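Local coordinates for protein putative hydrolase (Campylobacter jejuni, PDB 3D6L) that probably hydrolyses long-chain fatty acyl-CoA thioesters, working as a hexameric hotdog-fold thioesterase, at residues E6-M14 with W28-I39; V63-K74 with V85-R93. All blocks are in the same frame, centred on the assembly; numbering follows the deposited sequence.

Interaction 1. Residues E6-M14 with W28-I39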
loop_
_atom_site.group_PDB
_atom_site.type_symbol
_atom_site.label_atom_id
_atom_site.label_comp_id
_atom_site.label_asym_id
_atom_site.label_seq_id
_atom_site.Cartn_x
_atom_site.Cartn_y
_atom_site.Cartn_z
ATOM N N GLU A 6 23.985 -14.196 8.781
ATOM C CA GLU A 6 22.697 -13.738 9.290
ATOM C C GLU A 6 21.815 -13.228 8.131
ATOM O O GLU A 6 22.329 -12.966 7.038
ATOM C CB GLU A 6 22.877 -12.696 10.420
ATOM C CG GLU A 6 23.609 -11.411 10.056
ATOM C CD GLU A 6 23.459 -10.307 11.119
ATOM O OE1 GLU A 6 23.744 -10.566 12.319
ATOM O OE2 GLU A 6 23.066 -9.170 10.746
ATOM N N PRO A 7 20.487 -13.113 8.355
ATOM C CA PRO A 7 19.582 -12.700 7.282
ATOM C C PRO A 7 19.903 -11.315 6.741
ATOM O O PRO A 7 20.303 -10.427 7.503
ATOM C CB PRO A 7 18.210 -12.672 7.965
ATOM C CG PRO A 7 18.350 -13.518 9.161
ATOM C CD PRO A 7 19.756 -13.368 9.609
ATOM N N LYS A 8 19.728 -11.147 5.432
ATOM C CA LYS A 8 19.882 -9.848 4.783
ATOM C C LYS A 8 18.594 -9.038 4.918
ATOM O O LYS A 8 18.624 -7.806 4.961
ATOM C CB LYS A 8 20.277 -10.017 3.312
ATOM C CG LYS A 8 21.609 -10.740 3.112
ATOM C CD LYS A 8 22.796 -9.829 3.393
ATOM C CE LYS A 8 23.951 -10.578 4.076
ATOM N NZ LYS A 8 24.352 -11.852 3.393
ATOM N N LEU A 9 17.472 -9.749 4.992
ATOM C CA LEU A 9 16.171 -9.165 5.285
ATOM C C LEU A 9 15.437 -10.018 6.297
ATOM O O LEU A 9 15.601 -11.236 6.325
ATOM C CB LEU A 9 15.326 -9.046 4.014
ATOM C CG LEU A 9 15.025 -7.667 3.425
ATOM C CD1 LEU A 9 16.270 -6.819 3.252
ATOM C CD2 LEU A 9 14.307 -7.816 2.087
ATOM N N LYS A 10 14.625 -9.357 7.118
ATOM C CA LYS A 10 13.774 -9.999 8.106
ATOM C C LYS A 10 12.499 -9.138 8.265
ATOM O O LYS A 10 12.552 -7.995 8.735
ATOM C CB LYS A 10 14.543 -10.157 9.419
ATOM C CG LYS A 10 13.984 -11.178 10.393
ATOM C CD LYS A 10 15.114 -11.771 11.247
ATOM C CE LYS A 10 14.705 -12.027 12.712
ATOM N NZ LYS A 10 13.883 -13.254 12.930
ATOM N N ILE A 11 11.364 -9.689 7.837
ATOM C CA ILE A 11 10.104 -8.955 7.773
ATOM C C ILE A 11 9.033 -9.829 8.356
ATOM O O ILE A 11 9.156 -11.051 8.330
ATOM C CB ILE A 11 9.627 -8.696 6.311
ATOM C CG1 ILE A 11 10.676 -9.091 5.279
ATOM C CG2 ILE A 11 9.168 -7.272 6.116
ATOM C CD1 ILE A 11 10.521 -10.501 4.805
ATOM N N VAL A 12 7.969 -9.212 8.857
ATOM C CA VAL A 12 6.751 -9.948 9.211
ATOM C C VAL A 12 5.814 -9.975 7.996
ATOM O O VAL A 12 5.649 -8.965 7.312
ATOM C CB VAL A 12 6.024 -9.296 10.398
ATOM C CG1 VAL A 12 4.896 -10.188 10.875
ATOM C CG2 VAL A 12 7.000 -9.010 11.541
ATOM N N ALA A 13 5.215 -11.127 7.718
ATOM C CA ALA A 13 4.198 -11.213 6.668
ATOM C C ALA A 13 2.864 -10.697 7.209
ATOM O O ALA A 13 2.302 -11.269 8.140
ATOM C CB ALA A 13 4.068 -12.632 6.153
ATOM N N MET A 14 2.370 -9.609 6.627
ATOM C CA MET A 14 1.158 -8.953 7.114
ATOM C C MET A 14 -0.097 -9.377 6.340
ATOM O O MET A 14 -0.000 -9.830 5.197
ATOM C CB MET A 14 1.348 -7.436 7.085
ATOM C CG MET A 14 2.470 -6.941 8.009
ATOM S SD MET A 14 2.150 -7.169 9.784
ATOM C CE MET A 14 0.984 -5.838 10.109
ATOM N N TRP A 28 4.942 -10.863 -3.309
ATOM C CA TRP A 28 5.494 -10.237 -2.112
ATOM C C TRP A 28 6.789 -10.943 -1.698
ATOM O O TRP A 28 7.762 -10.279 -1.350
ATOM C CB TRP A 28 4.474 -10.243 -0.969
ATOM C CG TRP A 28 4.973 -9.648 0.330
ATOM C CD1 TRP A 28 4.904 -8.336 0.711
ATOM C CD2 TRP A 28 5.607 -10.349 1.420
ATOM N NE1 TRP A 28 5.459 -8.174 1.965
ATOM C CE2 TRP A 28 5.895 -9.390 2.422
ATOM C CE3 TRP A 28 5.965 -11.686 1.642
ATOM C CZ2 TRP A 28 6.524 -9.730 3.630
ATOM C CZ3 TRP A 28 6.588 -12.025 2.838
ATOM C CH2 TRP A 28 6.864 -11.046 3.819
ATOM N N ILE A 29 6.808 -12.279 -1.749
ATOM C CA ILE A 29 8.026 -13.027 -1.384
ATOM C C ILE A 29 9.159 -12.701 -2.340
ATOM O O ILE A 29 10.281 -12.398 -1.922
ATOM C CB ILE A 29 7.835 -14.563 -1.365
ATOM C CG1 ILE A 29 6.607 -14.962 -0.545
ATOM C CG2 ILE A 29 9.072 -15.218 -0.774
ATOM C CD1 ILE A 29 6.243 -16.432 -0.680
ATOM N N LEU A 30 8.855 -12.767 -3.629
ATOM C CA LEU A 30 9.809 -12.441 -4.680
ATOM C C LEU A 30 10.398 -11.036 -4.555
ATOM O O LEU A 30 11.533 -10.804 -4.967
ATOM C CB LEU A 30 9.144 -12.635 -6.044
ATOM C CG LEU A 30 9.524 -13.881 -6.852
ATOM C CD1 LEU A 30 9.990 -15.024 -5.979
ATOM C CD2 LEU A 30 8.355 -14.326 -7.693
ATOM N N SER A 31 9.618 -10.105 -3.998
ATOM C CA SER A 31 10.084 -8.744 -3.698
ATOM C C SER A 31 11.163 -8.788 -2.626
ATOM O O SER A 31 12.224 -8.161 -2.772
ATOM C CB SER A 31 8.933 -7.855 -3.218
ATOM O OG SER A 31 7.875 -7.824 -4.160
ATOM N N GLN A 32 10.882 -9.533 -1.553
ATOM C CA GLN A 32 11.851 -9.764 -0.486
ATOM C C GLN A 32 13.137 -10.399 -1.012
ATOM O O GLN A 32 14.242 -10.023 -0.599
ATOM C CB GLN A 32 11.253 -10.643 0.616
ATOM C CG GLN A 32 9.849 -10.246 1.089
ATOM C CD GLN A 32 9.622 -8.728 1.227
ATOM O OE1 GLN A 32 10.422 -8.007 1.841
ATOM N NE2 GLN A 32 8.509 -8.248 0.657
ATOM N N ILE A 33 12.986 -11.355 -1.930
ATOM C CA ILE A 33 14.131 -12.058 -2.526
ATOM C C ILE A 33 14.983 -11.094 -3.339
ATOM O O ILE A 33 16.206 -11.042 -3.167
ATOM C CB ILE A 33 13.674 -13.265 -3.374
ATOM C CG1 ILE A 33 13.147 -14.371 -2.447
ATOM C CG2 ILE A 33 14.803 -13.777 -4.265
ATOM C CD1 ILE A 33 12.320 -15.447 -3.130
ATOM N N ASP A 34 14.332 -10.315 -4.199
ATOM C CA ASP A 34 15.026 -9.355 -5.037
ATOM C C ASP A 34 15.807 -8.351 -4.190
ATOM O O ASP A 34 16.978 -8.079 -4.462
ATOM C CB ASP A 34 14.044 -8.647 -5.976
ATOM C CG ASP A 34 14.747 -7.932 -7.126
ATOM O OD1 ASP A 34 15.970 -8.129 -7.306
ATOM O OD2 ASP A 34 14.087 -7.173 -7.861
ATOM N N LEU A 35 15.174 -7.833 -3.143
ATOM C CA LEU A 35 15.823 -6.875 -2.241
ATOM C C LEU A 35 16.960 -7.470 -1.395
ATOM O O LEU A 35 18.008 -6.830 -1.225
ATOM C CB LEU A 35 14.788 -6.202 -1.342
ATOM C CG LEU A 35 13.850 -5.187 -1.998
ATOM C CD1 LEU A 35 12.769 -4.755 -1.005
ATOM C CD2 LEU A 35 14.608 -3.974 -2.562
ATOM N N ALA A 36 16.745 -8.675 -0.857
ATOM C CA ALA A 36 17.748 -9.368 -0.034
ATOM C C ALA A 36 18.984 -9.747 -0.845
ATOM O O ALA A 36 20.108 -9.615 -0.361
ATOM C CB ALA A 36 17.154 -10.596 0.612
ATOM N N GLY A 37 18.770 -10.214 -2.077
ATOM C CA GLY A 37 19.868 -10.524 -2.986
ATOM C C GLY A 37 20.695 -9.287 -3.279
ATOM O O GLY A 37 21.921 -9.345 -3.300
ATOM N N ALA A 38 20.014 -8.160 -3.488
ATOM C CA ALA A 38 20.666 -6.898 -3.832
ATOM C C ALA A 38 21.622 -6.419 -2.735
ATOM O O ALA A 38 22.749 -5.978 -3.028
ATOM C CB ALA A 38 19.630 -5.839 -4.142
ATOM N N ILE A 39 21.180 -6.516 -1.478
ATOM C CA ILE A 39 22.024 -6.184 -0.326
ATOM C C ILE A 39 23.310 -7.008 -0.340
ATOM O O ILE A 39 24.389 -6.489 -0.030
ATOM C CB ILE A 39 21.282 -6.410 1.019
ATOM C CG1 ILE A 39 20.187 -5.359 1.204
ATOM C CG2 ILE A 39 22.265 -6.363 2.212
ATOM C CD1 ILE A 39 19.180 -5.730 2.250
#
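Leu9 and Ile11 of strand 9-12, and Ala13 just after it, rest on Ala36, Gln32 and Trp28 of the helix. This is the outermost strand of the chain's own sheet, and its Lys10 makes backbone hydrogen bonds to a second subunit. Strand and helix run nearly antiparallel (155°), the axes of these short segments 9.3 Å apart. Apolar contacts carry most of it. The two methyls of Leu9 part over the helix: CD1 meets Ile39 CD1, while CD2 lies 3.8 Å from Leu35 CB. Lys8 CB touches Ala36, and its aliphatic chain slides past Ile39, Lys8 CD 3.7 Å from Ile39 CG2. Farther on, Ile11 CD1 reaches Trp28 CH2 at 3.8 Å; Ala13 CA and CB meet the same ring carbon. The indole gets there because its CG is anti to the backbone N (chi1 178°).

Gln32 folds back so that NE2 donates to Trp28 O (3.0 Å), which also receives Gln32 N from the opposite face of the carbonyl. The same NE2 lies over one indole face, near its rim, while OE1 faces Ile11 CG1 at 3.6 Å. Here the helix is the sausage of the hotdog fold, held to this strand of the bun mainly by hydrophobic contact.

Interaction 2. Residues V63-K74 with V85-R93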
loop_
_atom_site.group_PDB
_atom_site.type_symbol
_atom_site.label_atom_id
_atom_site.label_comp_id
_atom_site.label_asym_id
_atom_site.label_seq_id
_atom_site.Cartn_x
_atom_site.Cartn_y
_atom_site.Cartn_z
ATOM N N VAL A 63 3.509 -19.632 2.556
ATOM C CA VAL A 63 3.808 -18.663 3.609
ATOM C C VAL A 63 2.467 -18.154 4.156
ATOM O O VAL A 63 1.530 -17.913 3.381
ATOM C CB VAL A 63 4.690 -17.502 3.074
ATOM C CG1 VAL A 63 5.024 -16.505 4.166
ATOM C CG2 VAL A 63 5.969 -18.051 2.471
ATOM N N PHE A 64 2.373 -18.025 5.482
ATOM C CA PHE A 64 1.139 -17.573 6.134
ATOM C C PHE A 64 1.268 -16.198 6.774
ATOM O O PHE A 64 2.381 -15.733 7.074
ATOM C CB PHE A 64 0.675 -18.573 7.204
ATOM C CG PHE A 64 0.494 -19.978 6.694
ATOM C CD1 PHE A 64 0.887 -21.060 7.472
ATOM C CD2 PHE A 64 -0.068 -20.220 5.435
ATOM C CE1 PHE A 64 0.735 -22.366 7.009
ATOM C CE2 PHE A 64 -0.230 -21.517 4.960
ATOM C CZ PHE A 64 0.173 -22.595 5.744
ATOM N N ILE A 65 0.115 -15.560 6.984
ATOM C CA ILE A 65 0.021 -14.351 7.796
ATOM C C ILE A 65 0.695 -14.597 9.141
ATOM O O ILE A 65 0.475 -15.632 9.787
ATOM C CB ILE A 65 -1.459 -13.937 8.013
ATOM C CG1 ILE A 65 -2.091 -13.488 6.684
ATOM C CG2 ILE A 65 -1.577 -12.847 9.075
ATOM C CD1 ILE A 65 -3.613 -13.386 6.690
ATOM N N GLY A 66 1.532 -13.653 9.554
ATOM C CA GLY A 66 2.170 -13.739 10.863
ATOM C C GLY A 66 3.580 -14.287 10.855
ATOM O O GLY A 66 4.343 -14.006 11.783
ATOM N N ASP A 67 3.926 -15.064 9.820
ATOM C CA ASP A 67 5.294 -15.588 9.640
ATOM C C ASP A 67 6.318 -14.472 9.696
ATOM O O ASP A 67 6.101 -13.391 9.142
ATOM C CB ASP A 67 5.470 -16.291 8.287
ATOM C CG ASP A 67 4.711 -17.596 8.182
ATOM O OD1 ASP A 67 4.605 -18.098 7.041
ATOM O OD2 ASP A 67 4.222 -18.122 9.209
ATOM N N ILE A 68 7.425 -14.741 10.381
ATOM C CA ILE A 68 8.601 -13.889 10.320
ATOM C C ILE A 68 9.441 -14.472 9.196
ATOM O O ILE A 68 9.910 -15.612 9.291
ATOM C CB ILE A 68 9.399 -13.893 11.658
ATOM C CG1 ILE A 68 8.463 -13.863 12.886
ATOM C CG2 ILE A 68 10.433 -12.753 11.688
ATOM C CD1 ILE A 68 7.521 -12.660 12.977
ATOM N N ILE A 69 9.585 -13.720 8.109
ATOM C CA ILE A 69 10.344 -14.187 6.956
ATOM C C ILE A 69 11.767 -13.664 7.010
ATOM O O ILE A 69 11.997 -12.465 7.139
ATOM C CB ILE A 69 9.651 -13.838 5.606
ATOM C CG1 ILE A 69 8.547 -14.851 5.299
ATOM C CG2 ILE A 69 10.629 -13.875 4.445
ATOM C CD1 ILE A 69 7.271 -14.553 6.019
ATOM N N SER A 70 12.714 -14.593 6.936
ATOM C CA SER A 70 14.127 -14.270 6.913
ATOM C C SER A 70 14.678 -14.661 5.554
ATOM O O SER A 70 14.426 -15.762 5.069
ATOM C CB SER A 70 14.864 -15.006 8.028
ATOM O OG SER A 70 14.475 -14.506 9.299
ATOM N N CYS A 71 15.408 -13.736 4.939
ATOM C CA CYS A 71 16.025 -13.962 3.645
ATOM C C CYS A 71 17.525 -13.992 3.807
ATOM O O CYS A 71 18.147 -12.984 4.165
ATOM C CB CYS A 71 15.654 -12.857 2.656
ATOM S SG CYS A 71 13.898 -12.638 2.387
ATOM N N TYR A 72 18.088 -15.160 3.527
ATOM C CA TYR A 72 19.515 -15.388 3.575
ATOM C C TYR A 72 20.079 -15.361 2.169
ATOM O O TYR A 72 19.399 -15.726 1.210
ATOM C CB TYR A 72 19.798 -16.743 4.207
ATOM C CG TYR A 72 19.297 -16.870 5.621
ATOM C CD1 TYR A 72 17.983 -17.270 5.887
ATOM C CD2 TYR A 72 20.142 -16.591 6.707
ATOM C CE1 TYR A 72 17.521 -17.392 7.198
ATOM C CE2 TYR A 72 19.691 -16.716 8.026
ATOM C CZ TYR A 72 18.380 -17.113 8.259
ATOM O OH TYR A 72 17.932 -17.237 9.552
ATOM N N SER A 73 21.335 -14.950 2.057
ATOM C CA SER A 73 21.983 -14.805 0.766
ATOM C C SER A 73 23.387 -15.367 0.751
ATOM O O SER A 73 24.132 -15.242 1.728
ATOM C CB SER A 73 22.031 -13.340 0.380
ATOM O OG SER A 73 20.717 -12.816 0.356
ATOM N N LYS A 74 23.734 -16.010 -0.361
ATOM C CA LYS A 74 25.114 -16.363 -0.629
ATOM C C LYS A 74 25.505 -15.965 -2.051
ATOM O O LYS A 74 24.918 -16.437 -3.029
ATOM C CB LYS A 74 25.371 -17.854 -0.379
ATOM C CG LYS A 74 26.851 -18.225 -0.488
ATOM C CD LYS A 74 27.152 -19.608 0.055
ATOM C CE LYS A 74 28.536 -20.078 -0.399
ATOM N NZ LYS A 74 29.659 -19.290 0.207
ATOM N N VAL A 85 23.522 -14.586 -6.836
ATOM C CA VAL A 85 23.200 -14.721 -5.430
ATOM C C VAL A 85 22.158 -15.804 -5.245
ATOM O O VAL A 85 21.109 -15.779 -5.889
ATOM C CB VAL A 85 22.688 -13.380 -4.831
ATOM C CG1 VAL A 85 22.371 -13.530 -3.351
ATOM C CG2 VAL A 85 23.712 -12.262 -5.032
ATOM N N GLU A 86 22.459 -16.766 -4.382
ATOM C CA GLU A 86 21.447 -17.708 -3.945
ATOM C C GLU A 86 20.718 -17.105 -2.751
ATOM O O GLU A 86 21.347 -16.697 -1.767
ATOM C CB GLU A 86 22.050 -19.073 -3.587
ATOM C CG GLU A 86 21.003 -20.141 -3.214
ATOM C CD GLU A 86 20.174 -20.632 -4.401
ATOM O OE1 GLU A 86 20.748 -20.884 -5.487
ATOM O OE2 GLU A 86 18.940 -20.786 -4.244
ATOM N N VAL A 87 19.394 -17.042 -2.847
ATOM C CA VAL A 87 18.579 -16.516 -1.764
ATOM C C VAL A 87 17.708 -17.628 -1.215
ATOM O O VAL A 87 17.022 -18.316 -1.965
ATOM C CB VAL A 87 17.710 -15.316 -2.216
ATOM C CG1 VAL A 87 16.856 -14.802 -1.060
ATOM C CG2 VAL A 87 18.595 -14.189 -2.779
ATOM N N GLU A 88 17.756 -17.802 0.100
ATOM C CA GLU A 88 16.943 -18.793 0.774
ATOM C C GLU A 88 16.037 -18.084 1.749
ATOM O O GLU A 88 16.488 -17.261 2.546
ATOM C CB GLU A 88 17.819 -19.796 1.525
ATOM C CG GLU A 88 18.683 -20.664 0.626
ATOM C CD GLU A 88 17.889 -21.720 -0.127
ATOM O OE1 GLU A 88 16.762 -22.052 0.304
ATOM O OE2 GLU A 88 18.402 -22.220 -1.156
ATOM N N VAL A 89 14.753 -18.409 1.688
ATOM C CA VAL A 89 13.782 -17.791 2.567
ATOM C C VAL A 89 13.280 -18.818 3.582
ATOM O O VAL A 89 12.919 -19.940 3.211
ATOM C CB VAL A 89 12.608 -17.177 1.761
ATOM C CG1 VAL A 89 11.730 -16.332 2.651
ATOM C CG2 VAL A 89 13.134 -16.342 0.601
ATOM N N THR A 90 13.277 -18.432 4.861
ATOM C CA THR A 90 12.729 -19.255 5.939
ATOM C C THR A 90 11.550 -18.539 6.615
ATOM O O THR A 90 11.590 -17.325 6.814
ATOM C CB THR A 90 13.796 -19.582 7.014
ATOM O OG1 THR A 90 14.110 -18.400 7.760
ATOM C CG2 THR A 90 15.079 -20.125 6.383
ATOM N N ALA A 91 10.504 -19.287 6.959
ATOM C CA ALA A 91 9.393 -18.738 7.731
ATOM C C ALA A 91 9.434 -19.254 9.165
ATOM O O ALA A 91 9.538 -20.459 9.404
ATOM C CB ALA A 91 8.064 -19.059 7.084
ATOM N N GLN A 92 9.381 -18.329 10.117
ATOM C CA GLN A 92 9.308 -18.675 11.529
ATOM C C GLN A 92 7.861 -18.532 11.990
ATOM O O GLN A 92 7.236 -17.489 11.807
ATOM C CB GLN A 92 10.234 -17.776 12.334
ATOM C CG GLN A 92 10.604 -18.314 13.686
ATOM C CD GLN A 92 11.465 -17.335 14.463
ATOM O OE1 GLN A 92 12.520 -16.888 13.979
ATOM N NE2 GLN A 92 11.019 -16.986 15.670
ATOM N N ARG A 93 7.345 -19.591 12.593
ATOM C CA ARG A 93 5.917 -19.820 12.710
ATOM C C ARG A 93 5.618 -20.453 14.062
ATOM O O ARG A 93 6.401 -21.268 14.544
ATOM C CB ARG A 93 5.502 -20.769 11.577
ATOM C CG ARG A 93 4.021 -21.007 11.399
ATOM C CD ARG A 93 3.647 -20.831 9.940
ATOM N NE ARG A 93 3.925 -21.999 9.113
ATOM C CZ ARG A 93 4.183 -21.966 7.805
ATOM N NH1 ARG A 93 4.242 -20.816 7.140
ATOM N NH2 ARG A 93 4.397 -23.099 7.152
HETATM O O HOH W 1 12.450 -16.451 9.707
#
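Arg93 folds back over the turn at Phe64-Asp67, its guanidinium met over one face by an aromatic ring and at its edge by a carboxylate. Phe64 covers that face toward the rim, with CD1 3.4 Å from Arg93 CZ and the two planes 36° apart. At the edge, Asp67 OD1 forms a salt bridge with Arg93 NH1 (2.7 Å), although the hydrogen bond within it is bent and weak. Bends at chi2 and chi3 turn the arginine back to this pocket. Asp67 OD1 also accepts Phe64 N across the type II turn, from above the carboxylate plane, and the methyl of Ala91 nestles against the carboxylate.

Beyond the turn, residues 68-74 and 85-93 form an antiparallel hairpin within the hotdog sheet, four hydrogen-bonded pairs from Ile68-Gln92 to Lys74-Glu86 alternating with non-hydrogen-bonded ones. The face bearing Ile69, Cys71 and Ser73 looks to the central helix: Cys71 packs on Ala36 and Val89 on Ile33. Small groups interlock on it. Val89 straddles two neighbours, CG1 against Ile69 CG2 and CG2 4.2 Å from Cys71 SG, while Ser73 CB settles beside Val85 CG1 (3.8 Å).

On the other face Tyr72 leans diagonally toward Thr90, two residues on from its partner Glu88, the side chains crossing at about a right angle. Thr90 OG1 meets the edge of the ring in plane, 3.6 Å from Tyr72 CE1, and Thr90 CG2 lies alongside, 3.8 Å from the same carbon. Between Ser70 and Thr90 sits a water, donating to Ile68 O (2.7 Å) and hydrogen-bonded to Ser70 OG and Thr90 OG1. Glu88, paired with Tyr72 through the backbone, sends its carboxylate away to Ser107 on strand 100-115.

In the fold
Interactions 1 and 2 share one antiparallel sheet, their centres about 7 Å apart. Strand 9-12 pairs with strand 68-78, so the strand covering the helix in interaction 1 is also the neighbour of the hairpin in interaction 2; Ile11 O lies 2.7 Å from Ile69 N and Lys8 N 2.7 Å from Cys71 O, both probable hydrogen bonds. A classic beta bulge at Lys8-Leu9, opposite Cys71, interrupts this pairing. The helix spans the two contacts as well: Ala36 CB packs 3.4 Å from Cys71 CB. Other subunits border both contacts, Ile39 packing on Ile68 of the second subunit and Ile68 on that subunit's Arg42.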